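Local coordinates for protein sugar ABC transporter (Agrobacterium radiobacter, PDB 4RXT) that binds the pentose sugar arabinose and probably serves as the solute-binding component of an ABC-type carbohydrate transporter, at residues S16-W19 and Q20-A24; N109-G112 and G113-A117; A260-S264 and K265-V269; N278-T281 and K282-S286. All coordinates share one frame; numbering follows the deposited sequence.

In the fold
Two alpha/beta lobes of a periplasmic binding protein fold, one with a parallel and one with a mixed sheet, enclose the sugar, and none of the contacts nests or crosses another: they follow in series along the chain, each within one continuous run. Contact 1 forms the first turn of helix 17-33, in the beta-alpha-beta unit from strand 9-11 to strand 39-41, and faces the ligand. Contact 2 opens helix 109-128, its centre about 22 Å from that of contact 1. Contact 3 ends helix 249-264 at the surface and leads toward strand 272-274. Contact 4 closes the turn after edge strand 278-280; there Leu279 packs against Ile115 of contact 2, while contact 3 stays remote.

Contact 1. Residues S16-W19 and Q20-A24; sequences SFYW and QIVLA. With ARA (alpha-L-arabinopyranose), chain B.
Trp19 and Val22 run alongside each other in the same direction at the sugar-facing start of helix 17-33. Among the apolar contacts, Val22 CG2 comes within 3.6 Å of Trp19 CE3, beside the benzo part of the indole. Phe17 is turned elsewhere: Ile21 CG1 sits over one face of its ring in a CH-pi contact, 4.3 Å from the centroid, and Ile21 CD1 reaches Phe17 CE2 at 3.5 Å.

The backbone bonds are those of a first helical turn. Gln20 N, Ile21 N, Val22 N and Leu23 N donate to the carbonyls of Ser16, Phe17, Tyr18 and Trp19, with Leu23 N to Trp19 O the shortest at 2.9 Å. Ser16 is the N-cap, although its OG receives only a weak bond from Tyr18 N. Gln20 lays its side chain back along the Ser16 carbonyl, and its NE2 is bonded to Thr14 O.

Towards the ligand, Tyr18 presents a ring face to the sugar, with ARA C1 3.7 Å above the ring plane and over its centre. With chi1 at 179°, the CB-CG bond of Tyr18 points opposite its backbone N and sends the ring out to the sugar. Trp19 CZ2 approaches ARA C3 to 3.7 Å, and a face of its indole receives Tyr18 CD2. The polar ends are fixed by sugar-binding residues: Tyr18 OH bonds to Asp93, and Trp19 NE1 to Glu45. Both aromatics thus supply apolar surface to the pyranose, while each holds one oxygen of a carboxylate whose other oxygen binds the sugar, and so probably orients it.

Contact 2. Residues N109-G112 and G113-A117; sequences NTQG and GRIAA
Arg114 folds back over the first turn of helix 109-128, a helix of the periplasmic binding protein fold, and lays one guanidinium face across the backbone of Thr110 and Gln111. Gln111 CA sits 3.4 Å from the guanidinium plane, nearer the edge of the group than its middle. The side-chain amide plane of Gln111 stands nearly perpendicular to that guanidinium, at 88°.

The main-chain bonds run in the i to i+4 pattern: Gly113 N, Arg114 N, Ile115 N and Ala116 N donate to the carbonyls of Asn109, Thr110, Gln111 and Gly112. Ile115 N to Gln111 O is the shortest of the four, at 2.8 Å, with an N-H...O angle of 169°.

Polar links lead outward from the start of the helix. Asn109 OD1 receives a bond from Arg150 NE, which places this end of the helix in the second shell of the sugar site, and Gln111 N donates to Asp108 OD1.

Apolar contacts follow the helix surface. Ile115 CD1 approaches Gln111 CG at 4.0 Å, and Ile115 also touches Val245 of strand 243-246. The bend of the Arg114 chain at chi3 (-134°) turns the guanidinium back toward the N-terminal end, where NH2 lies 3.5 Å from Thr110 CG2 and NH1 3.4 Å from Gln111 CB.

Contact 3. Residues A260-S264 and K265-V269; sequences ALAVS and KGEKV
Val263 and Val269 meet across the end of helix 249-264, with their side chains crossing at about a right angle and Val263 CG2 lying 3.7 Å from Val269 CG2. Val269 CG1 also touches Ala262 CB, at 3.9 Å. Glu267 reaches back along the same side, its OE1 3.4 Å from Ala262 CB. The aliphatic chain of Lys265 passes at a slant over Leu261, with its CE 3.9 Å from Leu261 CD1.

These side chains are placed by backbone bonds that close the final turn. Glu267 N donates to Ala262 O at 2.9 Å, and Gly266 N to Val263 O at the same length, from well above that carbonyl's plane. Lys265 N donates to Leu261 O. Ser264 OG donates to Leu261 O at 2.6 Å, from the same face of the carbonyl plane. The hydroxyl reaches it because chi1 of 79° sets OG between the backbone N and the carbonyl carbon.

Farther out, Leu261 touches Val35 and Val263 touches Pro88, seating the helix end against loops of its lobe. Gly266, at phi 81°, leaves the helical course and turns the chain toward strand 272-274. Positive phi together with the two bonds back into the last turn defines a Schellman motif, a common C-terminal helix stop.

Contact 4. Residues N278-T281 and K282-S286; sequences NLVT and KANMS
Asn284 turns its amide back to Leu279 and Thr281 and bonds both of its polar atoms to their backbone. ND2 donates to Leu279 O at 2.9 Å in a nearly straight bond (170°), with that oxygen lying in the amide plane and the donor in the carbonyl plane. OD1 accepts from Thr281 N at 2.8 Å, but that donor stands above the plane of the amide carbonyl. The side chain reaches both because chi1 of 74° swings CG back over the main chain, and two bonds of opposite polarity fix the rotation of the amide.

Thr281 adopts a similar first torsion, 67°, which swings OG1 toward the turn. It receives only weak bonds there, one from Ala283 N at 3.1 Å and a longer one from Asn284 N. Thr281 O accepts from Asn284 N, from well above the carbonyl plane, and more weakly from Met285 N.

The apolar side is carried by Val280. Its CG1 approaches Met285 CB at 3.8 Å, the two side chains crossing at about a right angle, and the same methyl lies 3.7 Å from Asn284 OD1. Val280 also packs on Leu236 of helix 230-238 and Ile290 of helix 288-294. Residues 281-284 form a type I beta turn, with a weak ST-turn bond from Ala283 N to Thr281 OG1, leaving edge strand 278-280, which runs antiparallel to strand 243-246.

Contact 1. Residues S16-W19 and Q20-A24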
loop_
_atom_site.group_PDB
_atom_site.type_symbol
_atom_site.label_atom_id
_atom_site.label_comp_id
_atom_site.label_asym_id
_atom_site.label_seq_id
_atom_site.Cartn_x
_atom_site.Cartn_y
_atom_site.Cartn_z
ATOM N N SER A 16 -8.848 -1.259 7.695
ATOM C CA SER A 16 -7.548 -1.855 7.377
ATOM C C SER A 16 -6.487 -1.373 8.365
ATOM O O SER A 16 -6.401 -0.202 8.631
ATOM C CB SER A 16 -7.155 -1.409 5.958
ATOM O OG SER A 16 -5.778 -1.648 5.654
ATOM N N PHE A 17 -5.674 -2.289 8.892
ATOM C CA PHE A 17 -4.605 -1.897 9.810
ATOM C C PHE A 17 -3.651 -0.890 9.188
ATOM O O PHE A 17 -3.168 0.010 9.862
ATOM C CB PHE A 17 -3.828 -3.110 10.263
ATOM C CG PHE A 17 -2.750 -2.813 11.252
ATOM C CD1 PHE A 17 -3.063 -2.464 12.539
ATOM C CD2 PHE A 17 -1.427 -2.890 10.874
ATOM C CE1 PHE A 17 -2.047 -2.214 13.460
ATOM C CE2 PHE A 17 -0.410 -2.660 11.764
ATOM C CZ PHE A 17 -0.720 -2.298 13.058
ATOM N N TYR A 18 -3.348 -1.063 7.908
ATOM C CA TYR A 18 -2.466 -0.125 7.253
ATOM C C TYR A 18 -3.001 1.320 7.346
ATOM O O TYR A 18 -2.272 2.249 7.707
ATOM C CB TYR A 18 -2.324 -0.508 5.793
ATOM C CG TYR A 18 -1.437 0.436 5.020
ATOM C CD1 TYR A 18 -0.054 0.283 4.991
ATOM C CD2 TYR A 18 -1.983 1.497 4.272
ATOM C CE1 TYR A 18 0.751 1.148 4.259
ATOM C CE2 TYR A 18 -1.169 2.365 3.566
ATOM C CZ TYR A 18 0.189 2.169 3.524
ATOM O OH TYR A 18 1.006 3.018 2.806
ATOM N N TRP A 19 -4.274 1.485 6.983
ATOM C CA TRP A 19 -4.894 2.824 7.034
ATOM C C TRP A 19 -5.052 3.345 8.439
ATOM O O TRP A 19 -5.031 4.536 8.657
ATOM C CB TRP A 19 -6.236 2.883 6.261
ATOM C CG TRP A 19 -6.008 2.650 4.808
ATOM C CD1 TRP A 19 -6.346 1.555 4.104
ATOM C CD2 TRP A 19 -5.208 3.459 3.956
ATOM N NE1 TRP A 19 -5.841 1.629 2.831
ATOM C CE2 TRP A 19 -5.147 2.808 2.714
ATOM C CE3 TRP A 19 -4.551 4.669 4.118
ATOM C CZ2 TRP A 19 -4.464 3.339 1.665
ATOM C CZ3 TRP A 19 -3.880 5.202 3.071
ATOM C CH2 TRP A 19 -3.836 4.535 1.869
ATOM N N GLN A 20 -5.206 2.431 9.391
ATOM C CA GLN A 20 -5.238 2.830 10.814
ATOM C C GLN A 20 -3.891 3.408 11.275
ATOM O O GLN A 20 -3.840 4.318 12.105
ATOM C CB GLN A 20 -5.682 1.672 11.688
ATOM C CG GLN A 20 -7.150 1.364 11.435
ATOM C CD GLN A 20 -7.606 -0.018 11.864
ATOM O OE1 GLN A 20 -6.846 -0.796 12.464
ATOM N NE2 GLN A 20 -8.861 -0.353 11.516
ATOM N N ILE A 21 -2.804 2.950 10.680
ATOM C CA ILE A 21 -1.473 3.525 10.978
ATOM C C ILE A 21 -1.413 4.946 10.420
ATOM O O ILE A 21 -1.012 5.872 11.083
ATOM C CB ILE A 21 -0.298 2.706 10.406
ATOM C CG1 ILE A 21 -0.234 1.298 11.036
ATOM C CG2 ILE A 21 1.024 3.447 10.668
ATOM C CD1 ILE A 21 0.666 0.331 10.273
ATOM N N VAL A 22 -1.839 5.105 9.158
ATOM C CA VAL A 22 -1.953 6.449 8.535
ATOM C C VAL A 22 -2.782 7.392 9.410
ATOM O O VAL A 22 -2.386 8.527 9.681
ATOM C CB VAL A 22 -2.559 6.375 7.124
ATOM C CG1 VAL A 22 -2.770 7.776 6.549
ATOM C CG2 VAL A 22 -1.702 5.515 6.222
ATOM N N LEU A 23 -3.939 6.912 9.877
ATOM C CA LEU A 23 -4.818 7.732 10.714
ATOM C C LEU A 23 -4.197 8.072 12.079
ATOM O O LEU A 23 -4.356 9.177 12.556
ATOM C CB LEU A 23 -6.183 7.043 10.914
ATOM C CG LEU A 23 -7.092 6.936 9.696
ATOM C CD1 LEU A 23 -8.335 6.143 10.079
ATOM C CD2 LEU A 23 -7.437 8.304 9.122
ATOM N N ALA A 24 -3.478 7.114 12.662
ATOM C CA ALA A 24 -2.721 7.399 13.854
ATOM C C ALA A 24 -1.685 8.552 13.650
ATOM O O ALA A 24 -1.543 9.454 14.510
ATOM C CB ALA A 24 -2.066 6.125 14.383
HETATM C C1 ARA B . -1.127 -0.638 1.106
HETATM C C2 ARA B . -1.148 0.252 -0.153
HETATM C C3 ARA B . -2.521 0.886 -0.298
HETATM C C4 ARA B . -3.641 -0.166 -0.237
HETATM C C5 ARA B . -3.150 -1.452 0.282
HETATM O O1 ARA B . -0.057 -1.437 0.616
HETATM O O2 ARA B . -0.169 1.303 -0.052
HETATM O O3 ARA B . -2.524 1.677 -1.498
HETATM O O4 ARA B . -4.092 -0.578 -1.529
HETATM O O5 ARA B . -2.303 -1.364 1.440
#

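Contact 2. Residues N109-G112 and G113-A117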
loop_
_atom_site.group_PDB
_atom_site.type_symbol
_atom_site.label_atom_id
_atom_site.label_comp_id
_atom_site.label_asym_id
_atom_site.label_seq_id
_atom_site.Cartn_x
_atom_site.Cartn_y
_atom_site.Cartn_z
ATOM N N ASN A 109 6.285 3.402 -5.746
ATOM C CA ASN A 109 5.638 2.102 -5.893
ATOM C C ASN A 109 6.185 1.228 -7.008
ATOM O O ASN A 109 6.202 0.019 -6.893
ATOM C CB ASN A 109 4.130 2.230 -5.972
ATOM C CG ASN A 109 3.548 2.570 -4.618
ATOM O OD1 ASN A 109 3.663 1.769 -3.679
ATOM N ND2 ASN A 109 2.967 3.763 -4.489
ATOM N N THR A 110 6.714 1.842 -8.048
ATOM C CA THR A 110 7.345 1.066 -9.097
ATOM C C THR A 110 8.620 0.406 -8.549
ATOM O O THR A 110 8.865 -0.820 -8.753
ATOM C CB THR A 110 7.635 1.926 -10.318
ATOM O OG1 THR A 110 6.409 2.556 -10.736
ATOM C CG2 THR A 110 8.146 1.046 -11.415
ATOM N N GLN A 111 9.420 1.194 -7.830
ATOM C CA GLN A 111 10.613 0.665 -7.185
ATOM C C GLN A 111 10.238 -0.420 -6.165
ATOM O O GLN A 111 10.953 -1.412 -5.992
ATOM C CB GLN A 111 11.411 1.774 -6.514
ATOM C CG GLN A 111 12.756 1.346 -5.950
ATOM C CD GLN A 111 13.438 2.478 -5.181
ATOM O OE1 GLN A 111 14.461 3.012 -5.633
ATOM N NE2 GLN A 111 12.861 2.865 -4.028
ATOM N N GLY A 112 9.117 -0.225 -5.490
ATOM C CA GLY A 112 8.646 -1.211 -4.509
ATOM C C GLY A 112 8.367 -2.558 -5.182
ATOM O O GLY A 112 8.696 -3.622 -4.650
ATOM N N GLY A 113 7.798 -2.528 -6.387
ATOM C CA GLY A 113 7.613 -3.755 -7.166
ATOM C C GLY A 113 8.949 -4.386 -7.591
ATOM O O GLY A 113 9.119 -5.630 -7.555
ATOM N N ARG A 114 9.899 -3.541 -8.007
ATOM C CA ARG A 114 11.231 -4.025 -8.360
ATOM C C ARG A 114 11.927 -4.704 -7.183
ATOM O O ARG A 114 12.522 -5.775 -7.331
ATOM C CB ARG A 114 12.124 -2.888 -8.876
ATOM C CG ARG A 114 11.712 -2.266 -10.193
ATOM C CD ARG A 114 12.731 -1.201 -10.677
ATOM N NE ARG A 114 12.042 0.018 -11.133
ATOM C CZ ARG A 114 12.152 1.238 -10.588
ATOM N NH1 ARG A 114 12.974 1.479 -9.556
ATOM N NH2 ARG A 114 11.444 2.250 -11.104
ATOM N N ILE A 115 11.856 -4.055 -6.029
ATOM C CA ILE A 115 12.403 -4.598 -4.755
ATOM C C ILE A 115 11.796 -5.962 -4.408
ATOM O O ILE A 115 12.481 -6.894 -4.031
ATOM C CB ILE A 115 12.173 -3.588 -3.592
ATOM C CG1 ILE A 115 13.108 -2.393 -3.759
ATOM C CG2 ILE A 115 12.420 -4.214 -2.220
ATOM C CD1 ILE A 115 12.803 -1.226 -2.844
ATOM N N ALA A 116 10.506 -6.084 -4.655
ATOM C CA ALA A 116 9.793 -7.330 -4.385
ATOM C C ALA A 116 10.262 -8.426 -5.332
ATOM O O ALA A 116 10.406 -9.600 -4.922
ATOM C CB ALA A 116 8.288 -7.138 -4.489
ATOM N N ALA A 117 10.464 -8.045 -6.613
ATOM C CA ALA A 117 10.978 -9.008 -7.606
ATOM C C ALA A 117 12.353 -9.549 -7.200
ATOM O O ALA A 117 12.582 -10.785 -7.207
ATOM C CB ALA A 117 11.034 -8.406 -9.009
#

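Contact 3. Residues A260-S264 and K265-V269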
loop_
_atom_site.group_PDB
_atom_site.type_symbol
_atom_site.label_atom_id
_atom_site.label_comp_id
_atom_site.label_asym_id
_atom_site.label_seq_id
_atom_site.Cartn_x
_atom_site.Cartn_y
_atom_site.Cartn_z
ATOM N N ALA A 260 -0.307 19.780 4.632
ATOM C CA ALA A 260 -1.579 20.425 4.347
ATOM C C ALA A 260 -1.732 21.718 5.166
ATOM O O ALA A 260 -2.205 22.715 4.643
ATOM C CB ALA A 260 -2.754 19.488 4.624
ATOM N N LEU A 261 -1.362 21.685 6.450
ATOM C CA LEU A 261 -1.374 22.895 7.234
ATOM C C LEU A 261 -0.517 24.007 6.612
ATOM O O LEU A 261 -0.916 25.168 6.550
ATOM C CB LEU A 261 -0.929 22.600 8.675
ATOM C CG LEU A 261 -0.919 23.804 9.629
ATOM C CD1 LEU A 261 -2.293 24.460 9.782
ATOM C CD2 LEU A 261 -0.369 23.418 10.993
ATOM N N ALA A 262 0.692 23.650 6.209
ATOM C CA ALA A 262 1.574 24.643 5.639
ATOM C C ALA A 262 0.977 25.243 4.348
ATOM O O ALA A 262 0.992 26.479 4.136
ATOM C CB ALA A 262 2.951 24.032 5.354
ATOM N N VAL A 263 0.405 24.373 3.512
ATOM C CA VAL A 263 -0.257 24.844 2.286
ATOM C C VAL A 263 -1.430 25.813 2.601
ATOM O O VAL A 263 -1.596 26.843 1.928
ATOM C CB VAL A 263 -0.739 23.658 1.437
ATOM C CG1 VAL A 263 -1.662 24.133 0.335
ATOM C CG2 VAL A 263 0.443 22.870 0.872
ATOM N N SER A 264 -2.230 25.466 3.621
ATOM C CA SER A 264 -3.349 26.290 4.074
ATOM C C SER A 264 -2.926 27.678 4.546
ATOM O O SER A 264 -3.730 28.607 4.534
ATOM C CB SER A 264 -4.128 25.599 5.196
ATOM O OG SER A 264 -3.492 25.720 6.454
ATOM N N LYS A 265 -1.677 27.806 4.983
ATOM C CA LYS A 265 -1.091 29.119 5.374
ATOM C C LYS A 265 -0.366 29.841 4.237
ATOM O O LYS A 265 0.276 30.874 4.456
ATOM C CB LYS A 265 -0.096 28.941 6.523
ATOM C CG LYS A 265 -0.710 28.387 7.789
ATOM C CD LYS A 265 0.368 28.355 8.845
ATOM C CE LYS A 265 -0.051 27.600 10.065
ATOM N NZ LYS A 265 1.099 27.509 10.991
ATOM N N GLY A 266 -0.438 29.279 3.033
ATOM C CA GLY A 266 0.169 29.883 1.844
ATOM C C GLY A 266 1.651 29.617 1.739
ATOM O O GLY A 266 2.340 30.297 0.989
ATOM N N GLU A 267 2.147 28.637 2.490
ATOM C CA GLU A 267 3.601 28.325 2.481
ATOM C C GLU A 267 3.960 27.410 1.305
ATOM O O GLU A 267 3.179 26.524 0.913
ATOM C CB GLU A 267 4.033 27.672 3.796
ATOM C CG GLU A 267 3.745 28.524 5.028
ATOM C CD GLU A 267 4.137 27.868 6.330
ATOM O OE1 GLU A 267 4.725 26.766 6.278
ATOM O OE2 GLU A 267 3.830 28.469 7.399
ATOM N N LYS A 268 5.133 27.646 0.718
ATOM C CA LYS A 268 5.609 26.765 -0.354
ATOM C C LYS A 268 6.076 25.440 0.246
ATOM O O LYS A 268 6.758 25.411 1.291
ATOM C CB LYS A 268 6.724 27.397 -1.165
ATOM C CG LYS A 268 6.345 28.691 -1.899
ATOM C CD LYS A 268 7.601 29.373 -2.462
ATOM C CE LYS A 268 7.282 30.546 -3.390
ATOM N NZ LYS A 268 8.483 31.409 -3.666
ATOM N N VAL A 269 5.658 24.350 -0.391
ATOM C CA VAL A 269 5.993 22.990 0.044
ATOM C C VAL A 269 6.610 22.213 -1.103
ATOM O O VAL A 269 6.487 22.617 -2.285
ATOM C CB VAL A 269 4.739 22.220 0.572
ATOM C CG1 VAL A 269 4.128 22.947 1.789
ATOM C CG2 VAL A 269 3.744 21.949 -0.536
#

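Contact 4. Residues N278-T281 and K282-S286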
loop_
_atom_site.group_PDB
_atom_site.type_symbol
_atom_site.label_atom_id
_atom_site.label_comp_id
_atom_site.label_asym_id
_atom_site.label_seq_id
_atom_site.Cartn_x
_atom_site.Cartn_y
_atom_site.Cartn_z
ATOM N N ASN A 278 11.345 -0.613 2.285
ATOM C CA ASN A 278 12.366 -1.560 2.719
ATOM C C ASN A 278 11.851 -2.988 2.686
ATOM O O ASN A 278 10.765 -3.284 3.239
ATOM C CB ASN A 278 12.856 -1.258 4.154
ATOM C CG ASN A 278 13.657 0.048 4.239
ATOM O OD1 ASN A 278 14.887 0.065 4.074
ATOM N ND2 ASN A 278 12.954 1.150 4.469
ATOM N N LEU A 279 12.627 -3.855 2.040
ATOM C CA LEU A 279 12.363 -5.293 2.104
ATOM C C LEU A 279 12.774 -5.823 3.474
ATOM O O LEU A 279 13.935 -5.795 3.858
ATOM C CB LEU A 279 13.087 -6.035 0.992
ATOM C CG LEU A 279 12.777 -7.538 0.971
ATOM C CD1 LEU A 279 11.317 -7.838 0.638
ATOM C CD2 LEU A 279 13.740 -8.269 0.062
ATOM N N VAL A 280 11.772 -6.355 4.156
ATOM C CA VAL A 280 11.958 -6.886 5.502
ATOM C C VAL A 280 11.891 -8.391 5.454
ATOM O O VAL A 280 10.942 -8.957 4.893
ATOM C CB VAL A 280 10.894 -6.326 6.448
ATOM C CG1 VAL A 280 11.029 -6.938 7.852
ATOM C CG2 VAL A 280 11.011 -4.818 6.507
ATOM N N THR A 281 12.904 -9.030 6.069
ATOM C CA THR A 281 12.998 -10.477 6.153
ATOM C C THR A 281 13.307 -10.864 7.589
ATOM O O THR A 281 13.522 -10.003 8.427
ATOM C CB THR A 281 14.126 -11.017 5.275
ATOM O OG1 THR A 281 15.377 -10.581 5.821
ATOM C CG2 THR A 281 13.931 -10.589 3.827
ATOM N N LYS A 282 13.343 -12.168 7.863
ATOM C CA LYS A 282 13.855 -12.657 9.167
ATOM C C LYS A 282 15.229 -12.097 9.507
ATOM O O LYS A 282 15.494 -11.738 10.628
ATOM C CB LYS A 282 13.929 -14.179 9.168
ATOM C CG LYS A 282 12.580 -14.812 9.354
ATOM C CD LYS A 282 12.688 -16.314 9.591
ATOM C CE LYS A 282 13.710 -16.991 8.688
ATOM N NZ LYS A 282 13.612 -18.485 8.767
ATOM N N ALA A 283 16.067 -11.991 8.486
ATOM C CA ALA A 283 17.457 -11.553 8.637
ATOM C C ALA A 283 17.594 -10.084 9.094
ATOM O O ALA A 283 18.619 -9.697 9.738
ATOM C CB ALA A 283 18.191 -11.775 7.317
ATOM N N ASN A 284 16.607 -9.262 8.765
ATOM C CA ASN A 284 16.705 -7.836 9.120
ATOM C C ASN A 284 15.558 -7.191 9.919
ATOM O O ASN A 284 15.583 -5.973 10.201
ATOM C CB ASN A 284 16.989 -7.016 7.865
ATOM C CG ASN A 284 15.768 -6.875 6.971
ATOM O OD1 ASN A 284 14.697 -7.310 7.311
ATOM N ND2 ASN A 284 15.940 -6.243 5.856
ATOM N N MET A 285 14.582 -7.993 10.338
ATOM C CA MET A 285 13.408 -7.453 11.007
ATOM C C MET A 285 13.728 -6.849 12.374
ATOM O O MET A 285 12.968 -6.047 12.900
ATOM C CB MET A 285 12.282 -8.498 11.123
ATOM C CG MET A 285 12.597 -9.752 11.924
ATOM S SD MET A 285 11.271 -11.016 11.963
ATOM C CE MET A 285 9.917 -10.120 12.583
ATOM N N SER A 286 14.891 -7.176 12.929
ATOM C CA SER A 286 15.317 -6.556 14.183
ATOM C C SER A 286 16.238 -5.347 13.999
ATOM O O SER A 286 16.665 -4.752 14.987
ATOM C CB SER A 286 16.035 -7.592 15.060
ATOM O OG SER A 286 17.337 -7.884 14.549
#